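Local coordinates for protein KLLA0F12672p (Kluyveromyces lactis, PDB 4M3O) that probably removes phosphate groups from the heptapeptide repeats of RNA polymerase II's C-terminal domain and carries a zinc ion in the N-terminal domain described here, at residues L37-D42 with N69-C74; F55-D60 with F133-V138; F117-F122 with L152-A157. One frame throughout, in Å; residues are numbered along the deposited sequence.

How the contacts relate
Three separate contacts join parts of this helix-rich N-terminal domain. Contact 1 joins the end of helix 24-40 to the end of helix 58-70, where the zinc ligand Cys-74 follows. Contact 2 ties the start of that same helix to the loop at 133-138. Its centre lies about 21 Å from that of contact 1, on the opposite side of the chain's centre. Contact 3 packs helix 114-125 against the C-terminal residues 152-157, its centre about 19 Å from contact 1 and 23 Å from contact 2. Along the chain contact 1 closes before contact 3 opens, whereas contact 2 interleaves with both. Helix 114-125 carries the zinc ligand His-116; contact 2 lies away from the metal.

Contact 1. Residues L37-D42 with N69-C74; sequences LLITKD and NLVKRC. With ZN (zinc ion), chain C.
Arg-73 reaches across to Asp-42 just where two helices finish, the first of them helix 24-40. The other, helix 58-70, ends in a Schellman motif, with Lys-72 at positive phi as its C-prime residue. The chain then leads through Arg-73 directly into Cys-74, the first ligand of the zinc finger.

The Arg-73 side chain sets out from CB toward residues 37-42, with CG anti to the carbonyl carbon (chi1 -75°), and bends at its second and third torsions. Arg-73 CD is the first atom to arrive, 3.6 Å from the carbonyl oxygen Ile-39 O. That oxygen lies over one face of the guanidinium, near its rim, and the angle is too poor for a hydrogen bond from NE. Arg-73 NE donates instead to Asp-42 OD1 at 3.1 Å, with the oxygen close to the guanidinium plane and met on its syn side. Further on, Arg-73 NH1 sits 3.2 Å from Thr-40 O, one of the carbonyls at the end of helix 24-40. Arg-73 NH2 completes the salt bridge, 2.9 Å from Asp-42 OD1, though as a hydrogen bond it is weak.

Asp-42 meets the arginine tip to tip, its carboxylate plane turned 64° from the guanidinium; OD1 alone takes both N-H groups. The same OD1 also forms a salt bridge with Arg-68 of helix 58-70. Beside the ion pair, toward the surface, Ile-39 CD1 rests 4.3 Å from Val-71 CG2.

Cys-79, Cys-112 and His-116 supply the other zinc ligands. Cys-74 completes the set: its SG, anti to the backbone N, lies 2.3 Å from the zinc ion.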
loop_
_atom_site.group_PDB
_atom_site.type_symbol
_atom_site.label_atom_id
_atom_site.label_comp_id
_atom_site.label_asym_id
_atom_site.label_seq_id
_atom_site.Cartn_x
_atom_site.Cartn_y
_atom_site.Cartn_z
ATOM N N LEU A 37 4.338 4.281 7.119
ATOM C CA LEU A 37 3.030 4.722 7.593
ATOM C C LEU A 37 2.051 3.578 7.484
ATOM O O LEU A 37 1.229 3.360 8.388
ATOM C CB LEU A 37 2.499 5.891 6.754
ATOM C CG LEU A 37 1.191 6.491 7.300
ATOM C CD1 LEU A 37 1.393 6.998 8.728
ATOM C CD2 LEU A 37 0.715 7.626 6.395
ATOM N N LEU A 38 2.157 2.795 6.407
ATOM C CA LEU A 38 1.133 1.724 6.213
ATOM C C LEU A 38 1.393 0.428 6.992
ATOM O O LEU A 38 0.627 -0.522 6.893
ATOM C CB LEU A 38 0.970 1.430 4.722
ATOM C CG LEU A 38 0.534 2.680 3.922
ATOM C CD1 LEU A 38 0.471 2.437 2.440
ATOM C CD2 LEU A 38 -0.787 3.201 4.455
ATOM N N ILE A 39 2.473 0.382 7.757
ATOM C CA ILE A 39 2.673 -0.719 8.722
ATOM C C ILE A 39 2.358 -0.339 10.176
ATOM O O ILE A 39 2.075 -1.228 10.998
ATOM C CB ILE A 39 4.088 -1.313 8.638
ATOM C CG1 ILE A 39 5.098 -0.307 9.181
ATOM C CG2 ILE A 39 4.352 -1.725 7.198
ATOM C CD1 ILE A 39 5.984 -0.887 10.267
ATOM N N THR A 40 2.407 0.967 10.475
ATOM C CA THR A 40 2.031 1.515 11.768
ATOM C C THR A 40 0.534 1.659 11.833
ATOM O O THR A 40 -0.029 1.467 12.906
ATOM C CB THR A 40 2.713 2.869 12.043
ATOM O OG1 THR A 40 2.605 3.722 10.895
ATOM C CG2 THR A 40 4.143 2.634 12.274
ATOM N N LYS A 41 -0.103 1.935 10.682
ATOM C CA LYS A 41 -1.554 2.197 10.582
ATOM C C LYS A 41 -2.169 1.437 9.411
ATOM O O LYS A 41 -1.436 1.015 8.495
ATOM C CB LYS A 41 -1.810 3.682 10.314
ATOM C CG LYS A 41 -1.330 4.567 11.432
ATOM C CD LYS A 41 -1.424 6.037 11.075
ATOM C CE LYS A 41 -1.158 6.866 12.334
ATOM N NZ LYS A 41 -1.579 8.278 12.162
ATOM N N ASP A 42 -3.498 1.288 9.435
ATOM C CA ASP A 42 -4.231 0.633 8.362
ATOM C C ASP A 42 -4.894 1.730 7.597
ATOM O O ASP A 42 -5.063 2.818 8.126
ATOM C CB ASP A 42 -5.228 -0.368 8.904
ATOM C CG ASP A 42 -4.573 -1.370 9.884
ATOM O OD1 ASP A 42 -3.437 -1.833 9.630
ATOM O OD2 ASP A 42 -5.208 -1.712 10.906
ATOM N N ASN A 69 2.919 -8.239 7.661
ATOM C CA ASN A 69 2.899 -9.515 8.348
ATOM C C ASN A 69 3.944 -9.614 9.541
ATOM O O ASN A 69 3.640 -10.155 10.583
ATOM C CB ASN A 69 3.142 -10.639 7.337
ATOM C CG ASN A 69 1.992 -10.827 6.359
ATOM O OD1 ASN A 69 0.871 -10.285 6.519
ATOM N ND2 ASN A 69 2.268 -11.595 5.336
ATOM N N LEU A 70 5.124 -9.053 9.355
ATOM C CA LEU A 70 6.175 -9.017 10.404
ATOM C C LEU A 70 5.761 -8.252 11.635
ATOM O O LEU A 70 6.360 -8.442 12.662
ATOM C CB LEU A 70 7.469 -8.379 9.902
ATOM C CG LEU A 70 8.154 -9.123 8.766
ATOM C CD1 LEU A 70 9.278 -8.261 8.232
ATOM C CD2 LEU A 70 8.730 -10.413 9.313
ATOM N N VAL A 71 4.783 -7.357 11.521
ATOM C CA VAL A 71 4.212 -6.695 12.711
ATOM C C VAL A 71 2.784 -7.247 13.014
ATOM O O VAL A 71 1.933 -6.625 13.653
ATOM C CB VAL A 71 4.252 -5.175 12.527
ATOM C CG1 VAL A 71 3.832 -4.448 13.798
ATOM C CG2 VAL A 71 5.662 -4.731 12.114
ATOM N N LYS A 72 2.566 -8.453 12.569
ATOM C CA LYS A 72 1.319 -9.163 12.780
ATOM C C LYS A 72 0.065 -8.469 12.228
ATOM O O LYS A 72 -1.022 -8.562 12.783
ATOM C CB LYS A 72 1.164 -9.580 14.234
ATOM C CG LYS A 72 2.329 -10.466 14.673
ATOM C CD LYS A 72 2.191 -10.870 16.123
ATOM C CE LYS A 72 3.541 -11.283 16.692
ATOM N NZ LYS A 72 3.341 -11.496 18.142
ATOM N N ARG A 73 0.189 -7.893 11.045
ATOM C CA ARG A 73 -1.057 -7.382 10.388
ATOM C C ARG A 73 -1.362 -8.159 9.127
ATOM O O ARG A 73 -0.425 -8.550 8.349
ATOM C CB ARG A 73 -0.923 -5.892 10.164
ATOM C CG ARG A 73 -1.100 -5.151 11.493
ATOM C CD ARG A 73 -0.246 -3.924 11.660
ATOM N NE ARG A 73 -1.046 -2.741 11.426
ATOM C CZ ARG A 73 -1.190 -1.709 12.241
ATOM N NH1 ARG A 73 -0.547 -1.614 13.399
ATOM N NH2 ARG A 73 -1.965 -0.720 11.857
ATOM N N CYS A 74 -2.647 -8.464 8.961
ATOM C CA CYS A 74 -3.149 -8.914 7.659
ATOM C C CYS A 74 -2.517 -8.061 6.546
ATOM O O CYS A 74 -2.365 -6.832 6.677
ATOM C CB CYS A 74 -4.671 -8.829 7.571
ATOM S SG CYS A 74 -5.359 -9.362 5.948
HETATM ZN ZN ZN C . -7.569 -9.131 6.610
#

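Contact 2. Residues F55-D60 with F133-V138; sequences FLTKQD and FARVGV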
loop_
_atom_site.group_PDB
_atom_site.type_symbol
_atom_site.label_atom_id
_atom_site.label_comp_id
_atom_site.label_asym_id
_atom_site.label_seq_id
_atom_site.Cartn_x
_atom_site.Cartn_y
_atom_site.Cartn_z
ATOM N N PHE A 55 1.502 5.513 -5.792
ATOM C CA PHE A 55 2.838 5.421 -5.243
ATOM C C PHE A 55 3.383 3.972 -5.148
ATOM O O PHE A 55 4.374 3.792 -4.517
ATOM C CB PHE A 55 2.858 6.035 -3.852
ATOM C CG PHE A 55 2.451 7.483 -3.841
ATOM C CD1 PHE A 55 1.286 7.896 -3.200
ATOM C CD2 PHE A 55 3.164 8.407 -4.594
ATOM C CE1 PHE A 55 0.900 9.224 -3.247
ATOM C CE2 PHE A 55 2.810 9.739 -4.630
ATOM C CZ PHE A 55 1.676 10.150 -3.969
ATOM N N LEU A 56 2.685 2.966 -5.663
ATOM C CA LEU A 56 3.103 1.582 -5.466
ATOM C C LEU A 56 3.307 0.862 -6.776
ATOM O O LEU A 56 2.477 0.971 -7.685
ATOM C CB LEU A 56 2.091 0.824 -4.637
ATOM C CG LEU A 56 1.957 1.284 -3.177
ATOM C CD1 LEU A 56 0.780 0.508 -2.624
ATOM C CD2 LEU A 56 3.152 1.037 -2.335
ATOM N N THR A 57 4.420 0.127 -6.885
ATOM C CA THR A 57 4.570 -0.865 -7.944
ATOM C C THR A 57 4.052 -2.163 -7.386
ATOM O O THR A 57 3.783 -2.274 -6.183
ATOM C CB THR A 57 6.024 -1.099 -8.338
ATOM O OG1 THR A 57 6.752 -1.617 -7.197
ATOM C CG2 THR A 57 6.635 0.185 -8.822
ATOM N N LYS A 58 3.913 -3.165 -8.247
ATOM C CA LYS A 58 3.431 -4.429 -7.827
ATOM C C LYS A 58 4.368 -5.050 -6.761
ATOM O O LYS A 58 3.900 -5.686 -5.789
ATOM C CB LYS A 58 3.359 -5.406 -9.011
ATOM C CG LYS A 58 2.252 -5.210 -10.005
ATOM C CD LYS A 58 2.351 -6.282 -11.084
ATOM C CE LYS A 58 1.057 -6.649 -11.786
ATOM N NZ LYS A 58 0.354 -5.483 -12.292
ATOM N N GLN A 59 5.691 -4.876 -6.953
ATOM C CA GLN A 59 6.674 -5.363 -6.011
ATOM C C GLN A 59 6.679 -4.577 -4.683
ATOM O O GLN A 59 6.877 -5.165 -3.659
ATOM C CB GLN A 59 8.093 -5.264 -6.596
ATOM C CG GLN A 59 9.135 -5.931 -5.665
ATOM C CD GLN A 59 8.795 -7.390 -5.468
ATOM O OE1 GLN A 59 8.603 -8.099 -6.446
ATOM N NE2 GLN A 59 8.644 -7.825 -4.219
ATOM N N ASP A 60 6.526 -3.267 -4.716
ATOM C CA ASP A 60 6.422 -2.498 -3.463
ATOM C C ASP A 60 5.219 -2.924 -2.664
ATOM O O ASP A 60 5.264 -2.919 -1.463
ATOM C CB ASP A 60 6.218 -0.980 -3.699
ATOM C CG ASP A 60 7.334 -0.314 -4.462
ATOM O OD1 ASP A 60 8.504 -0.814 -4.407
ATOM O OD2 ASP A 60 6.999 0.723 -5.116
ATOM N N PHE A 133 9.920 6.588 -10.121
ATOM C CA PHE A 133 10.744 7.688 -10.600
ATOM C C PHE A 133 10.246 8.076 -12.007
ATOM O O PHE A 133 10.320 9.244 -12.340
ATOM C CB PHE A 133 12.243 7.297 -10.572
ATOM C CG PHE A 133 13.157 8.354 -11.119
ATOM C CD1 PHE A 133 13.380 9.529 -10.409
ATOM C CD2 PHE A 133 13.806 8.167 -12.341
ATOM C CE1 PHE A 133 14.199 10.538 -10.913
ATOM C CE2 PHE A 133 14.645 9.164 -12.850
ATOM C CZ PHE A 133 14.851 10.343 -12.130
ATOM N N ALA A 134 9.671 7.130 -12.779
ATOM C CA ALA A 134 9.164 7.416 -14.156
ATOM C C ALA A 134 7.719 7.907 -14.191
ATOM O O ALA A 134 7.151 8.164 -15.268
ATOM C CB ALA A 134 9.330 6.202 -15.069
ATOM N N ARG A 135 7.123 8.121 -13.024
ATOM C CA ARG A 135 5.731 8.562 -12.970
ATOM C C ARG A 135 5.701 10.104 -12.866
ATOM O O ARG A 135 5.730 10.674 -11.768
ATOM C CB ARG A 135 4.999 7.879 -11.806
ATOM C CG ARG A 135 4.805 6.388 -12.008
ATOM C CD ARG A 135 4.175 5.740 -10.779
ATOM N NE ARG A 135 4.278 4.290 -10.833
ATOM C CZ ARG A 135 3.496 3.413 -10.199
ATOM N NH1 ARG A 135 2.528 3.758 -9.356
ATOM N NH2 ARG A 135 3.767 2.138 -10.330
ATOM N N VAL A 136 5.657 10.771 -14.012
ATOM C CA VAL A 136 5.900 12.229 -14.026
ATOM C C VAL A 136 4.857 12.962 -13.190
ATOM O O VAL A 136 3.646 12.810 -13.379
ATOM C CB VAL A 136 5.966 12.850 -15.447
ATOM C CG1 VAL A 136 6.746 11.932 -16.415
ATOM C CG2 VAL A 136 4.572 13.182 -15.973
ATOM N N GLY A 137 5.338 13.741 -12.241
ATOM C CA GLY A 137 4.467 14.532 -11.380
ATOM C C GLY A 137 3.594 13.739 -10.430
ATOM O O GLY A 137 2.672 14.301 -9.934
ATOM N N VAL A 138 3.935 12.481 -10.082
ATOM C CA VAL A 138 3.092 11.722 -9.099
ATOM C C VAL A 138 3.037 12.332 -7.732
ATOM O O VAL A 138 2.189 11.982 -6.948
ATOM C CB VAL A 138 3.556 10.283 -8.684
ATOM C CG1 VAL A 138 2.620 9.222 -9.162
ATOM C CG2 VAL A 138 5.055 9.994 -8.822
HETATM O O HOH W 1 0.659 1.470 -9.691
#
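Arg-135 stretches out from its loop, extended from CG to NE, and brings its guanidinium up to the carbonyl of Leu-56. The group is turned so that both terminal nitrogens face Leu-56 O. Arg-135 NH2 donates to Leu-56 O at 3.2 Å from above the carbonyl plane, and the oxygen is tilted 22° out of the guanidinium plane; the bond from NH1 is weak. A water bridges the same pair, donating to Leu-56 O at 2.8 Å and accepting from Arg-135 NH1. The Arg-135 and Thr-57 side chains pass at a slant, Arg-135 NH2 lying 3.8 Å from the methyl Thr-57 CG2.

At the other end, Phe-55 turns its ring back toward Val-138, CE2 coming to 3.3 Å from Val-138 O. Phe-55 CE2 also lies 4.2 Å from Val-138 CB. A type II beta turn, closed by Val-138 N to Arg-135 O, brings Val-138 back beside Arg-135, so both face residues 55-57.

Thr-57 is the N-cap of helix 58-70 and forms a capping box with Asp-60: Asp-60 N donates to Thr-57 OG1 at 3.0 Å, and Thr-57 N donates to Asp-60 OD2.

The buried guanidinium also donates to Glu-130 O, within the chain leading to Arg-135, and to Arg-54 O, tying the loop to the link between helices 46-52 and 58-70. Phe-55 packs on Leu-34 of helix 24-40, while Lys-58 bonds to Phe-125 O at the end of helix 114-125.

Contact 3. Residues F117-F122 with L152-A157; sequences FRCSQF and LEEVLA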
loop_
_atom_site.group_PDB
_atom_site.type_symbol
_atom_site.label_atom_id
_atom_site.label_comp_id
_atom_site.label_asym_id
_atom_site.label_seq_id
_atom_site.Cartn_x
_atom_site.Cartn_y
_atom_site.Cartn_z
ATOM N N PHE A 117 -7.058 -12.408 0.994
ATOM C CA PHE A 117 -6.191 -12.898 -0.093
ATOM C C PHE A 117 -6.664 -12.423 -1.512
ATOM O O PHE A 117 -5.896 -11.856 -2.245
ATOM C CB PHE A 117 -6.063 -14.437 -0.041
ATOM C CG PHE A 117 -5.277 -15.019 -1.169
ATOM C CD1 PHE A 117 -4.059 -14.518 -1.530
ATOM C CD2 PHE A 117 -5.782 -16.104 -1.871
ATOM C CE1 PHE A 117 -3.336 -15.081 -2.579
ATOM C CE2 PHE A 117 -5.084 -16.651 -2.910
ATOM C CZ PHE A 117 -3.855 -16.179 -3.261
ATOM N N ARG A 118 -7.928 -12.649 -1.853
ATOM C CA ARG A 118 -8.447 -12.290 -3.190
ATOM C C ARG A 118 -8.513 -10.767 -3.395
ATOM O O ARG A 118 -8.207 -10.256 -4.461
ATOM C CB ARG A 118 -9.837 -12.962 -3.413
ATOM C CG ARG A 118 -9.829 -14.483 -3.449
ATOM C CD ARG A 118 -8.896 -14.992 -4.562
ATOM N NE ARG A 118 -9.224 -16.342 -5.025
ATOM C CZ ARG A 118 -8.401 -17.122 -5.744
ATOM N NH1 ARG A 118 -7.159 -16.763 -6.050
ATOM N NH2 ARG A 118 -8.824 -18.288 -6.189
ATOM N N CYS A 119 -8.942 -10.030 -2.376
ATOM C CA CYS A 119 -9.015 -8.579 -2.482
ATOM C C CYS A 119 -7.630 -7.989 -2.739
ATOM O O CYS A 119 -7.459 -7.030 -3.507
ATOM C CB CYS A 119 -9.616 -7.972 -1.208
ATOM S SG CYS A 119 -11.334 -8.364 -0.872
ATOM N N SER A 120 -6.646 -8.590 -2.067
ATOM C CA SER A 120 -5.258 -8.225 -2.183
ATOM C C SER A 120 -4.655 -8.489 -3.556
ATOM O O SER A 120 -4.022 -7.590 -4.158
ATOM C CB SER A 120 -4.400 -8.907 -1.065
ATOM O OG SER A 120 -3.080 -8.351 -1.150
ATOM N N GLN A 121 -4.859 -9.679 -4.073
ATOM C CA GLN A 121 -4.526 -10.010 -5.461
ATOM C C GLN A 121 -5.225 -9.086 -6.518
ATOM O O GLN A 121 -4.598 -8.586 -7.459
ATOM C CB GLN A 121 -5.108 -11.405 -5.766
ATOM C CG GLN A 121 -4.358 -12.526 -5.101
ATOM C CD GLN A 121 -4.855 -13.870 -5.632
ATOM O OE1 GLN A 121 -6.047 -14.170 -5.596
ATOM N NE2 GLN A 121 -3.957 -14.630 -6.205
ATOM N N PHE A 122 -6.516 -8.856 -6.299
ATOM C CA PHE A 122 -7.323 -8.015 -7.167
ATOM C C PHE A 122 -6.701 -6.628 -7.253
ATOM O O PHE A 122 -6.523 -6.064 -8.358
ATOM C CB PHE A 122 -8.751 -7.961 -6.628
ATOM C CG PHE A 122 -9.750 -7.258 -7.524
ATOM C CD1 PHE A 122 -9.997 -5.901 -7.392
ATOM C CD2 PHE A 122 -10.507 -7.964 -8.488
ATOM C CE1 PHE A 122 -10.969 -5.261 -8.183
ATOM C CE2 PHE A 122 -11.446 -7.304 -9.316
ATOM C CZ PHE A 122 -11.674 -5.953 -9.134
ATOM N N LEU A 152 -12.159 -4.809 -4.643
ATOM C CA LEU A 152 -13.109 -5.874 -4.569
ATOM C C LEU A 152 -13.870 -5.893 -3.261
ATOM O O LEU A 152 -13.272 -5.915 -2.228
ATOM C CB LEU A 152 -12.372 -7.179 -4.744
ATOM C CG LEU A 152 -13.157 -8.452 -4.587
ATOM C CD1 LEU A 152 -14.193 -8.556 -5.680
ATOM C CD2 LEU A 152 -12.229 -9.626 -4.607
ATOM N N GLU A 153 -15.193 -5.886 -3.315
ATOM C CA GLU A 153 -16.008 -6.022 -2.109
ATOM C C GLU A 153 -15.722 -7.388 -1.447
ATOM O O GLU A 153 -15.667 -8.449 -2.139
ATOM C CB GLU A 153 -17.492 -5.926 -2.472
ATOM C CG GLU A 153 -17.930 -4.554 -3.035
ATOM C CD GLU A 153 -17.640 -4.359 -4.541
ATOM O OE1 GLU A 153 -17.125 -5.326 -5.172
ATOM O OE2 GLU A 153 -17.969 -3.268 -5.101
ATOM N N GLU A 154 -15.584 -7.397 -0.129
ATOM C CA GLU A 154 -15.277 -8.631 0.584
ATOM C C GLU A 154 -16.327 -9.661 0.369
ATOM O O GLU A 154 -16.009 -10.859 0.158
ATOM C CB GLU A 154 -15.255 -8.433 2.115
ATOM C CG GLU A 154 -13.922 -8.050 2.687
ATOM C CD GLU A 154 -13.865 -6.582 3.027
ATOM O OE1 GLU A 154 -14.600 -5.828 2.331
ATOM O OE2 GLU A 154 -13.106 -6.209 3.986
ATOM N N VAL A 155 -17.588 -9.223 0.397
ATOM C CA VAL A 155 -18.680 -10.181 0.134
ATOM C C VAL A 155 -18.532 -10.938 -1.207
ATOM O O VAL A 155 -18.984 -12.105 -1.324
ATOM C CB VAL A 155 -20.097 -9.548 0.364
ATOM C CG1 VAL A 155 -20.550 -8.677 -0.798
ATOM C CG2 VAL A 155 -21.123 -10.636 0.693
ATOM N N LEU A 156 -17.895 -10.310 -2.201
ATOM C CA LEU A 156 -17.744 -10.961 -3.518
ATOM C C LEU A 156 -16.419 -11.712 -3.598
ATOM O O LEU A 156 -16.108 -12.313 -4.627
ATOM C CB LEU A 156 -17.828 -9.951 -4.668
ATOM C CG LEU A 156 -19.182 -9.263 -4.668
ATOM C CD1 LEU A 156 -19.129 -8.249 -5.774
ATOM C CD2 LEU A 156 -20.365 -10.250 -4.849
ATOM N N ALA A 157 -15.642 -11.685 -2.520
ATOM C CA ALA A 157 -14.326 -12.267 -2.606
ATOM C C ALA A 157 -14.287 -13.645 -1.959
ATOM O O ALA A 157 -13.269 -14.315 -2.073
ATOM C CB ALA A 157 -13.336 -11.350 -1.946
HETATM O O HOH W 2 -9.404 -5.013 -3.658
#
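Cys-119 and Leu-152 bring helix 114-125 close to the C-terminal segment, their CA atoms 5.3 Å apart, and a second near pass follows where Arg-118 faces Ala-157. Residues 154-156 form a short 3-10 turn, which folds Ala-157, the last residue of the construct, back against the helix.

Leu-152 fills the space between Phe-122 and Cys-119. Its CB sits over one face of the Phe-122 ring in a CH-pi contact, 4.0 Å from the centroid and 21° off the normal. The two side chains cross at about a right angle. Phe-122 has CG anti to the backbone N (chi1 -173°), which puts CG on the side of Leu-152, 3.8 Å from Leu-152 CB. The Leu-152 CD2 methyl lies 4.0 Å from Cys-119 SG. Cys-119 SG also meets Ala-157 CB at 3.8 Å; the cysteine is buried. An alanine in place of Phe-122 would probably leave Leu-152 CB without the ring that covers it and open a gap over that CB.

A water joins the two backbones, donating to Cys-119 O at 2.8 Å and accepting from Leu-152 N. Nearer solvent, Arg-118 CG lies 3.7 Å from Ala-157 O. The guanidinium then leads away, and NH1 donates to Gln-121 OE1 in a nearly straight bond (166°), on a lone pair in the carbonyl plane.

Glu-154 gives the contact its link to the metal. Its OE2 is hydrogen-bonded to NE2 of His-116, whose ND1 binds the zinc, making the glutamate a second-shell residue that probably helps orient the histidine. Such a carboxylate-histidine-zinc triad is a familiar feature of zinc sites, here belonging to the three-cysteine, one-histidine finger of the Rtr1/RPAP2 family.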